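Local coordinates for inactive Zymogen C11 Protease (Parabacteroides distasonis, PDB 6MZO), which belongs to the clostripain-like C11 family of clan CD cysteine peptidases, probably cleaving peptide bonds once activated, and is captured here as an inactive zymogen, at residues N191-D201 against I212-Y220; L254-M265 against N326-Q337. All blocks are in the same frame, centred on the assembly; numbering follows the deposited sequence.

Contact 1. Residues N191-D201 against I212-Y220; sequences NGFPYQTIMGD and IATKFYTYY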
# COMPACT_ATOMS: atom_id res chain seq x y z
N ASN A 191 5.92 -8.22 11.00
CA ASN A 191 4.60 -8.71 10.73
C ASN A 191 3.90 -7.79 9.73
O ASN A 191 3.31 -8.27 8.75
CB ASN A 191 3.80 -8.81 12.02
CG ASN A 191 4.19 -7.75 13.02
OD1 ASN A 191 5.24 -7.12 12.88
ND2 ASN A 191 3.38 -7.57 14.05
N GLY A 192 4.03 -6.48 9.91
CA GLY A 192 3.15 -5.63 9.13
C GLY A 192 2.14 -4.87 10.03
O GLY A 192 2.54 -4.40 11.11
N PHE A 193 0.90 -4.71 9.54
CA PHE A 193 -0.09 -3.94 10.29
C PHE A 193 -0.51 -4.63 11.60
O PHE A 193 -0.37 -5.86 11.77
CB PHE A 193 -1.36 -3.66 9.45
CG PHE A 193 -1.26 -2.47 8.58
CD1 PHE A 193 -0.31 -2.41 7.59
CD2 PHE A 193 -2.15 -1.39 8.79
CE1 PHE A 193 -0.26 -1.24 6.74
CE2 PHE A 193 -2.08 -0.25 8.00
CZ PHE A 193 -1.16 -0.19 6.95
N PRO A 194 -1.01 -3.83 12.56
CA PRO A 194 -1.41 -4.41 13.86
C PRO A 194 -2.83 -4.94 13.76
O PRO A 194 -3.81 -4.31 14.20
CB PRO A 194 -1.30 -3.20 14.81
CG PRO A 194 -1.69 -2.00 13.91
CD PRO A 194 -0.93 -2.35 12.59
N TYR A 195 -2.94 -6.08 13.08
CA TYR A 195 -4.29 -6.59 12.82
C TYR A 195 -5.01 -6.77 14.11
O TYR A 195 -6.26 -6.68 14.16
CB TYR A 195 -4.26 -7.94 12.01
CG TYR A 195 -3.74 -7.66 10.61
CD1 TYR A 195 -4.57 -7.03 9.69
CD2 TYR A 195 -2.42 -7.86 10.28
CE1 TYR A 195 -4.11 -6.69 8.40
CE2 TYR A 195 -1.92 -7.52 8.99
CZ TYR A 195 -2.79 -6.91 8.07
OH TYR A 195 -2.32 -6.54 6.86
N GLN A 196 -4.28 -7.02 15.22
CA GLN A 196 -5.02 -7.31 16.45
C GLN A 196 -5.77 -6.09 17.02
O GLN A 196 -6.61 -6.28 17.95
CB GLN A 196 -4.03 -7.86 17.50
CG GLN A 196 -3.05 -6.80 18.06
CD GLN A 196 -1.88 -6.42 17.15
OE1 GLN A 196 -1.66 -6.95 16.05
NE2 GLN A 196 -1.07 -5.47 17.66
N THR A 197 -5.58 -4.91 16.44
CA THR A 197 -6.28 -3.74 16.94
C THR A 197 -7.16 -3.09 15.87
O THR A 197 -7.89 -2.14 16.20
CB THR A 197 -5.33 -2.62 17.49
OG1 THR A 197 -4.43 -2.13 16.47
CG2 THR A 197 -4.54 -3.10 18.67
N ILE A 198 -7.06 -3.49 14.60
CA ILE A 198 -7.81 -2.75 13.54
C ILE A 198 -9.02 -3.51 12.95
O ILE A 198 -9.65 -3.03 11.97
CB ILE A 198 -6.94 -2.38 12.34
CG1 ILE A 198 -6.22 -3.61 11.79
CG2 ILE A 198 -5.83 -1.35 12.89
CD1 ILE A 198 -5.59 -3.33 10.32
N MET A 199 -9.25 -4.73 13.45
CA MET A 199 -10.28 -5.53 12.73
C MET A 199 -11.66 -4.84 12.82
O MET A 199 -12.35 -4.70 11.74
CB MET A 199 -10.38 -6.97 13.31
CG MET A 199 -9.04 -7.77 13.15
SD MET A 199 -8.39 -7.78 11.48
CE MET A 199 -9.82 -8.49 10.58
N GLY A 200 -12.11 -4.47 14.00
CA GLY A 200 -13.39 -3.74 14.06
C GLY A 200 -13.44 -2.48 13.17
O GLY A 200 -14.52 -2.20 12.55
N ASP A 201 -12.34 -1.73 13.10
CA ASP A 201 -12.34 -0.54 12.22
C ASP A 201 -12.59 -0.90 10.79
O ASP A 201 -13.23 -0.05 10.08
CB ASP A 201 -10.99 0.22 12.38
CG ASP A 201 -10.84 0.82 13.78
OD1 ASP A 201 -11.86 1.21 14.40
OD2 ASP A 201 -9.69 0.89 14.30
N ILE A 212 -7.82 3.03 11.29
CA ILE A 212 -6.83 2.02 10.95
C ILE A 212 -5.40 2.58 10.94
O ILE A 212 -4.51 2.00 11.55
CB ILE A 212 -7.16 1.39 9.59
CG1 ILE A 212 -8.44 0.54 9.71
CG2 ILE A 212 -5.97 0.53 9.08
CD1 ILE A 212 -9.02 0.16 8.31
N ALA A 213 -5.26 3.77 10.33
CA ALA A 213 -3.92 4.38 10.27
C ALA A 213 -3.44 4.87 11.63
O ALA A 213 -2.27 4.73 11.98
CB ALA A 213 -3.96 5.48 9.26
N THR A 214 -4.37 5.40 12.42
CA THR A 214 -4.01 5.85 13.78
C THR A 214 -3.56 4.67 14.66
O THR A 214 -2.63 4.81 15.47
CB THR A 214 -5.11 6.65 14.50
OG1 THR A 214 -6.23 5.80 14.81
CG2 THR A 214 -5.58 7.77 13.63
N LYS A 215 -4.17 3.50 14.46
CA LYS A 215 -3.74 2.33 15.18
C LYS A 215 -2.38 1.83 14.77
O LYS A 215 -1.62 1.37 15.61
CB LYS A 215 -4.77 1.21 14.99
CG LYS A 215 -5.82 1.18 16.12
CD LYS A 215 -6.83 2.35 16.15
CE LYS A 215 -8.02 2.13 17.21
NZ LYS A 215 -8.62 0.81 16.91
N PHE A 216 -2.09 1.92 13.47
CA PHE A 216 -0.75 1.60 12.99
C PHE A 216 0.32 2.49 13.67
O PHE A 216 1.35 1.98 14.16
CB PHE A 216 -0.69 1.79 11.46
CG PHE A 216 0.67 1.48 10.87
CD1 PHE A 216 1.75 2.40 10.94
CD2 PHE A 216 0.85 0.27 10.26
CE1 PHE A 216 2.99 2.09 10.36
CE2 PHE A 216 2.06 -0.06 9.62
CZ PHE A 216 3.15 0.85 9.70
N TYR A 217 0.04 3.80 13.70
CA TYR A 217 0.94 4.75 14.42
C TYR A 217 1.04 4.44 15.90
O TYR A 217 2.17 4.33 16.43
CB TYR A 217 0.50 6.21 14.19
CG TYR A 217 1.40 7.14 15.02
CD1 TYR A 217 2.73 7.24 14.67
CD2 TYR A 217 0.94 7.76 16.18
CE1 TYR A 217 3.62 8.05 15.44
CE2 TYR A 217 1.82 8.56 16.95
CZ TYR A 217 3.14 8.67 16.58
OH TYR A 217 3.97 9.46 17.34
N THR A 218 -0.11 4.23 16.57
CA THR A 218 -0.05 3.92 18.01
C THR A 218 0.80 2.65 18.24
O THR A 218 1.63 2.60 19.17
CB THR A 218 -1.48 3.73 18.53
OG1 THR A 218 -2.12 5.02 18.42
CG2 THR A 218 -1.46 3.30 19.99
N TYR A 219 0.61 1.62 17.42
CA TYR A 219 1.37 0.41 17.61
C TYR A 219 2.88 0.64 17.47
O TYR A 219 3.66 0.11 18.29
CB TYR A 219 0.94 -0.66 16.62
CG TYR A 219 1.61 -1.98 16.82
CD1 TYR A 219 1.25 -2.81 17.89
CD2 TYR A 219 2.57 -2.44 15.91
CE1 TYR A 219 1.84 -4.07 18.04
CE2 TYR A 219 3.15 -3.68 16.07
CZ TYR A 219 2.78 -4.49 17.13
OH TYR A 219 3.41 -5.71 17.27
N TYR A 220 3.28 1.44 16.48
CA TYR A 220 4.70 1.58 16.16
C TYR A 220 5.33 2.81 16.81
O TYR A 220 6.52 3.14 16.56
CB TYR A 220 4.85 1.62 14.62
CG TYR A 220 4.82 0.24 14.01
CD1 TYR A 220 5.82 -0.68 14.29
CD2 TYR A 220 3.83 -0.13 13.13
CE1 TYR A 220 5.80 -1.94 13.77
CE2 TYR A 220 3.80 -1.42 12.59
CZ TYR A 220 4.79 -2.32 12.91
OH TYR A 220 4.79 -3.59 12.35
O HOH W 1 -2.82 -0.08 17.67
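P194 is the wedge on 191-201, and the hollow that takes it lies between F216 and Y219, on successive turns of helix 212-220. The two segments form a helical hairpin beside the central mixed sheet of the clan CD peptidase fold: short helical segments 195-201 and 212-220 run nearly antiparallel (165°), their axes 9.2 Å apart. F216, with CG anti to its backbone N (chi1 180°), drives the CD2 corner of its ring into the middle of the F193 face, an edge-to-face pair with ring centroids 4.7 Å apart and planes at 56°; I212 CG2 meets the same ring at F193 CE2. P194 fits in beside this pair. Its CD lies against F216, while CB sits over a face of the Y219 ring in a CH-pi contact, 4.1 Å from the ring centroid. On that same side of Y219, Q196 NE2 comes obliquely to the CD1-CE1 flank of the ring, 3.3 Å from Y219 CE1. One turn further along 195-201, the CG2 branch of I198 presses into the groove between the I212 carbonyl and K215 CB, a tight fit at 3.5 Å to CB, and I198 CD1 meets I212 CG2. F193, I198 and I212 also rest on L159 of strand 155-162. A water bridges T197 OG1 and K215 O, donating to the carbonyl. The bent chain of K215 passes over T197 to the end of the hairpin, where NZ forms a salt bridge with D201 OD2 and a weak bond to T197 O; D201 OD1 has a second charged partner in K204. At the other end, where 191-194 is still loop, Y220 OH donates to G192 O at 2.7 Å, in the carbonyl plane and on a lone pair.

Contact 2. Residues L254-M265 against N326-Q337; sequences LFAVPVSELQIM and NKYSGLSIYVPQ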
# COMPACT_ATOMS: atom_id res chain seq x y z
N LEU A 254 15.01 18.29 -14.81
CA LEU A 254 14.76 17.31 -13.77
C LEU A 254 16.06 16.80 -13.15
O LEU A 254 16.19 16.64 -11.93
CB LEU A 254 13.93 16.13 -14.33
CG LEU A 254 12.60 16.63 -14.86
CD1 LEU A 254 11.94 15.44 -15.63
CD2 LEU A 254 11.64 17.05 -13.73
N PHE A 255 17.02 16.58 -14.03
CA PHE A 255 18.27 15.97 -13.61
C PHE A 255 19.10 16.95 -12.79
O PHE A 255 20.00 16.54 -12.06
CB PHE A 255 19.08 15.50 -14.82
CG PHE A 255 18.45 14.32 -15.58
CD1 PHE A 255 17.40 13.57 -15.04
CD2 PHE A 255 18.93 13.99 -16.83
CE1 PHE A 255 16.88 12.53 -15.76
CE2 PHE A 255 18.42 12.92 -17.56
CZ PHE A 255 17.38 12.19 -17.02
N ALA A 256 18.80 18.23 -12.91
CA ALA A 256 19.49 19.23 -12.11
C ALA A 256 19.07 19.24 -10.62
O ALA A 256 19.75 19.84 -9.75
CB ALA A 256 19.28 20.64 -12.74
N VAL A 257 17.97 18.58 -10.27
CA VAL A 257 17.61 18.49 -8.87
C VAL A 257 18.58 17.59 -8.12
O VAL A 257 18.73 16.42 -8.48
CB VAL A 257 16.20 17.91 -8.69
CG1 VAL A 257 15.90 17.70 -7.19
CG2 VAL A 257 15.15 18.75 -9.45
N PRO A 258 19.20 18.10 -7.04
CA PRO A 258 20.20 17.27 -6.34
C PRO A 258 19.59 16.34 -5.28
O PRO A 258 19.16 16.77 -4.20
CB PRO A 258 21.11 18.33 -5.69
CG PRO A 258 20.19 19.46 -5.34
CD PRO A 258 19.04 19.43 -6.41
N VAL A 259 19.57 15.05 -5.59
CA VAL A 259 18.93 14.12 -4.65
C VAL A 259 19.64 14.03 -3.30
O VAL A 259 19.05 13.59 -2.33
CB VAL A 259 18.80 12.70 -5.19
CG1 VAL A 259 17.88 12.70 -6.40
CG2 VAL A 259 20.18 12.13 -5.49
N SER A 260 20.91 14.40 -3.28
CA SER A 260 21.68 14.33 -2.04
C SER A 260 21.14 15.29 -0.98
O SER A 260 21.43 15.14 0.21
CB SER A 260 23.13 14.65 -2.35
OG SER A 260 23.24 16.00 -2.77
N GLU A 261 20.29 16.23 -1.43
CA GLU A 261 19.65 17.22 -0.57
C GLU A 261 18.24 16.79 -0.14
O GLU A 261 17.64 17.46 0.70
CB GLU A 261 19.52 18.57 -1.28
CG GLU A 261 20.83 19.16 -1.74
CD GLU A 261 21.74 19.35 -0.59
OE1 GLU A 261 21.36 20.08 0.35
OE2 GLU A 261 22.81 18.72 -0.59
N LEU A 262 17.72 15.73 -0.75
CA LEU A 262 16.31 15.38 -0.55
C LEU A 262 16.08 14.42 0.59
O LEU A 262 16.93 13.59 0.88
CB LEU A 262 15.70 14.73 -1.80
CG LEU A 262 15.57 15.61 -3.03
CD1 LEU A 262 15.04 14.76 -4.23
CD2 LEU A 262 14.62 16.77 -2.71
N GLN A 263 14.88 14.48 1.21
CA GLN A 263 14.54 13.53 2.22
C GLN A 263 14.34 12.14 1.60
O GLN A 263 13.46 11.94 0.78
CB GLN A 263 13.24 13.95 2.96
CG GLN A 263 12.59 12.85 3.83
CD GLN A 263 13.34 12.55 5.08
OE1 GLN A 263 13.61 13.45 5.89
NE2 GLN A 263 13.72 11.31 5.27
N ILE A 264 15.15 11.19 2.03
CA ILE A 264 14.99 9.81 1.50
C ILE A 264 13.67 9.17 1.96
O ILE A 264 13.29 9.35 3.12
CB ILE A 264 16.16 8.93 1.98
CG1 ILE A 264 17.40 9.34 1.27
CG2 ILE A 264 15.90 7.41 1.69
CD1 ILE A 264 18.63 8.79 1.98
N MET A 265 13.02 8.41 1.07
CA MET A 265 11.89 7.55 1.51
C MET A 265 12.26 6.10 1.30
O MET A 265 11.96 5.27 2.17
CB MET A 265 10.58 7.92 0.76
CG MET A 265 10.02 9.24 1.32
SD MET A 265 9.13 8.98 2.92
CE MET A 265 9.83 10.27 3.97
N ASN A 326 13.05 13.69 8.58
CA ASN A 326 13.10 15.11 8.89
C ASN A 326 12.00 15.90 8.17
O ASN A 326 11.61 16.95 8.65
CB ASN A 326 14.47 15.71 8.55
CG ASN A 326 15.62 15.08 9.34
OD1 ASN A 326 16.68 14.78 8.77
ND2 ASN A 326 15.43 14.87 10.63
N LYS A 327 11.51 15.39 7.03
CA LYS A 327 10.42 16.01 6.25
C LYS A 327 9.45 14.90 5.94
O LYS A 327 9.89 13.84 5.51
CB LYS A 327 10.89 16.64 4.94
CG LYS A 327 11.81 17.90 5.25
CD LYS A 327 12.32 18.49 3.98
CE LYS A 327 13.21 19.71 4.31
NZ LYS A 327 13.84 20.23 3.05
N TYR A 328 8.16 15.12 6.15
CA TYR A 328 7.25 13.97 5.96
C TYR A 328 5.95 14.46 5.39
O TYR A 328 5.12 15.07 6.14
CB TYR A 328 7.03 13.27 7.31
CG TYR A 328 6.13 12.07 7.16
CD1 TYR A 328 6.57 11.01 6.45
CD2 TYR A 328 4.84 12.03 7.74
CE1 TYR A 328 5.76 9.88 6.22
CE2 TYR A 328 4.01 10.89 7.54
CZ TYR A 328 4.50 9.85 6.79
OH TYR A 328 3.72 8.75 6.54
N SER A 329 5.71 14.20 4.07
CA SER A 329 4.43 14.65 3.46
C SER A 329 3.37 13.53 3.40
O SER A 329 2.19 13.77 3.10
CB SER A 329 4.74 15.22 2.05
OG SER A 329 5.11 14.15 1.18
N GLY A 330 3.79 12.30 3.74
CA GLY A 330 2.89 11.13 3.71
C GLY A 330 2.89 10.46 2.35
O GLY A 330 2.30 9.42 2.19
N LEU A 331 3.60 11.05 1.35
CA LEU A 331 3.69 10.39 0.03
C LEU A 331 5.16 10.40 -0.42
O LEU A 331 5.84 11.38 -0.27
CB LEU A 331 2.87 11.09 -1.07
CG LEU A 331 1.33 10.83 -0.92
CD1 LEU A 331 0.63 11.71 -1.97
CD2 LEU A 331 1.06 9.41 -1.19
N SER A 332 5.58 9.25 -0.97
CA SER A 332 6.86 9.18 -1.67
C SER A 332 6.59 9.50 -3.15
O SER A 332 5.41 9.47 -3.63
CB SER A 332 7.45 7.77 -1.54
OG SER A 332 7.78 7.54 -0.17
N ILE A 333 7.69 9.72 -3.90
CA ILE A 333 7.62 10.04 -5.30
C ILE A 333 8.91 9.51 -5.95
O ILE A 333 10.01 9.53 -5.32
CB ILE A 333 7.45 11.53 -5.55
CG1 ILE A 333 6.96 11.80 -6.95
CG2 ILE A 333 8.80 12.33 -5.30
CD1 ILE A 333 5.43 11.36 -7.19
N TYR A 334 8.79 9.02 -7.19
CA TYR A 334 10.02 8.76 -7.99
C TYR A 334 10.69 10.07 -8.36
O TYR A 334 10.02 11.02 -8.80
CB TYR A 334 9.70 7.97 -9.30
CG TYR A 334 10.95 7.67 -10.13
CD1 TYR A 334 11.99 6.91 -9.58
CD2 TYR A 334 11.09 8.16 -11.45
CE1 TYR A 334 13.17 6.69 -10.29
CE2 TYR A 334 12.26 7.89 -12.19
CZ TYR A 334 13.28 7.16 -11.58
OH TYR A 334 14.42 6.87 -12.29
N VAL A 335 12.04 10.11 -8.28
CA VAL A 335 12.76 11.31 -8.71
C VAL A 335 13.64 10.89 -9.91
O VAL A 335 14.62 10.19 -9.72
CB VAL A 335 13.65 11.85 -7.57
CG1 VAL A 335 14.56 12.99 -8.12
CG2 VAL A 335 12.71 12.37 -6.41
N PRO A 336 13.31 11.37 -11.12
CA PRO A 336 14.15 11.02 -12.26
C PRO A 336 15.61 11.51 -12.07
O PRO A 336 15.88 12.62 -11.56
CB PRO A 336 13.51 11.75 -13.43
CG PRO A 336 11.98 11.68 -13.05
CD PRO A 336 12.01 11.97 -11.54
N GLN A 337 16.51 10.66 -12.48
CA GLN A 337 17.95 10.89 -12.27
C GLN A 337 18.74 10.47 -13.49
O GLN A 337 18.45 9.44 -14.14
CB GLN A 337 18.44 10.12 -11.04
CG GLN A 337 17.81 10.63 -9.73
CD GLN A 337 17.96 9.64 -8.59
OE1 GLN A 337 19.09 9.37 -8.11
NE2 GLN A 337 16.83 9.07 -8.16
O HOH W 2 14.44 14.93 -10.83
O HOH W 3 18.21 14.14 -10.41
O HOH W 4 15.42 17.97 2.53
O HOH W 5 16.81 14.36 5.61
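Q263 and M265 both turn toward 326-337 but meet it in different ways. A chi1 of 166° swings CG of Q263 opposite the backbone N, and a bend at chi2 then carries the amide across K327 to the backbone at N326. There OE1 accepts two N-H groups, from N326 N at 2.8 Å and K327 N at 3.1 Å. Both come from the same face of the amide, about 40° above its plane, and neither lies on a lone pair. NE2 is anchored as well, by a nearly straight bond to I264 O and by P324 O, so the amide is fixed from both ends. M265 is bent at chi2 and chi3; its CB lies 3.0 Å from S332 OG, whose hydrogen-bond partner is P185 O, and CE lies at the edge of the Y328 ring, near its plane, the two side chains crossing at about a right angle. The K327 carbonyl, buried nearby, finds no polar partner. Strand 332-334 pairs antiparallel with 275-277 in a small two-stranded sheet apart from the main one, and residues 254-265, from a helix end through a 3-10 turn, pack beside it; Q263 and M265 also bond through their backbones to D277 and L275. Further along, the V335 and V259 side chains slide past each other in opposite directions, touching CG1 to CG1, and V335 CG2 meets L262 CD1 tip to tip at 4.0 Å. The V259 side chain crosses that of Q337, with V259 CG1 3.8 Å from Q337 CD; that amide is held by bonds from NE2 to V335 O and H273 O. At the helix end F255 turns its ring edge to P336 O, while Q337 C lies obliquely to the ring, 3.6 Å from F255 CE1. A water donates to both L254 O and P336 O.

Contact 1 is the more buried and lies nearer the middle of the chain, about 14 Å from its centre against 19 Å for contact 2. It joins two neighbouring helical segments beside the large sheet, whereas contact 2 joins a helix end and its following loop to a segment that includes one strand of a separate two-stranded sheet. They share no element. The nearest atoms of contacts 1 and 2 are about 8 Å apart. Contact 1 packs aromatic rings, a proline and isoleucines, with a lysine-aspartate pair at one end. Contact 2, only partly buried, has no salt bridge between its segments: apolar side chains sit beside the Q263 amide, which takes two backbone N-H groups, and bridging waters.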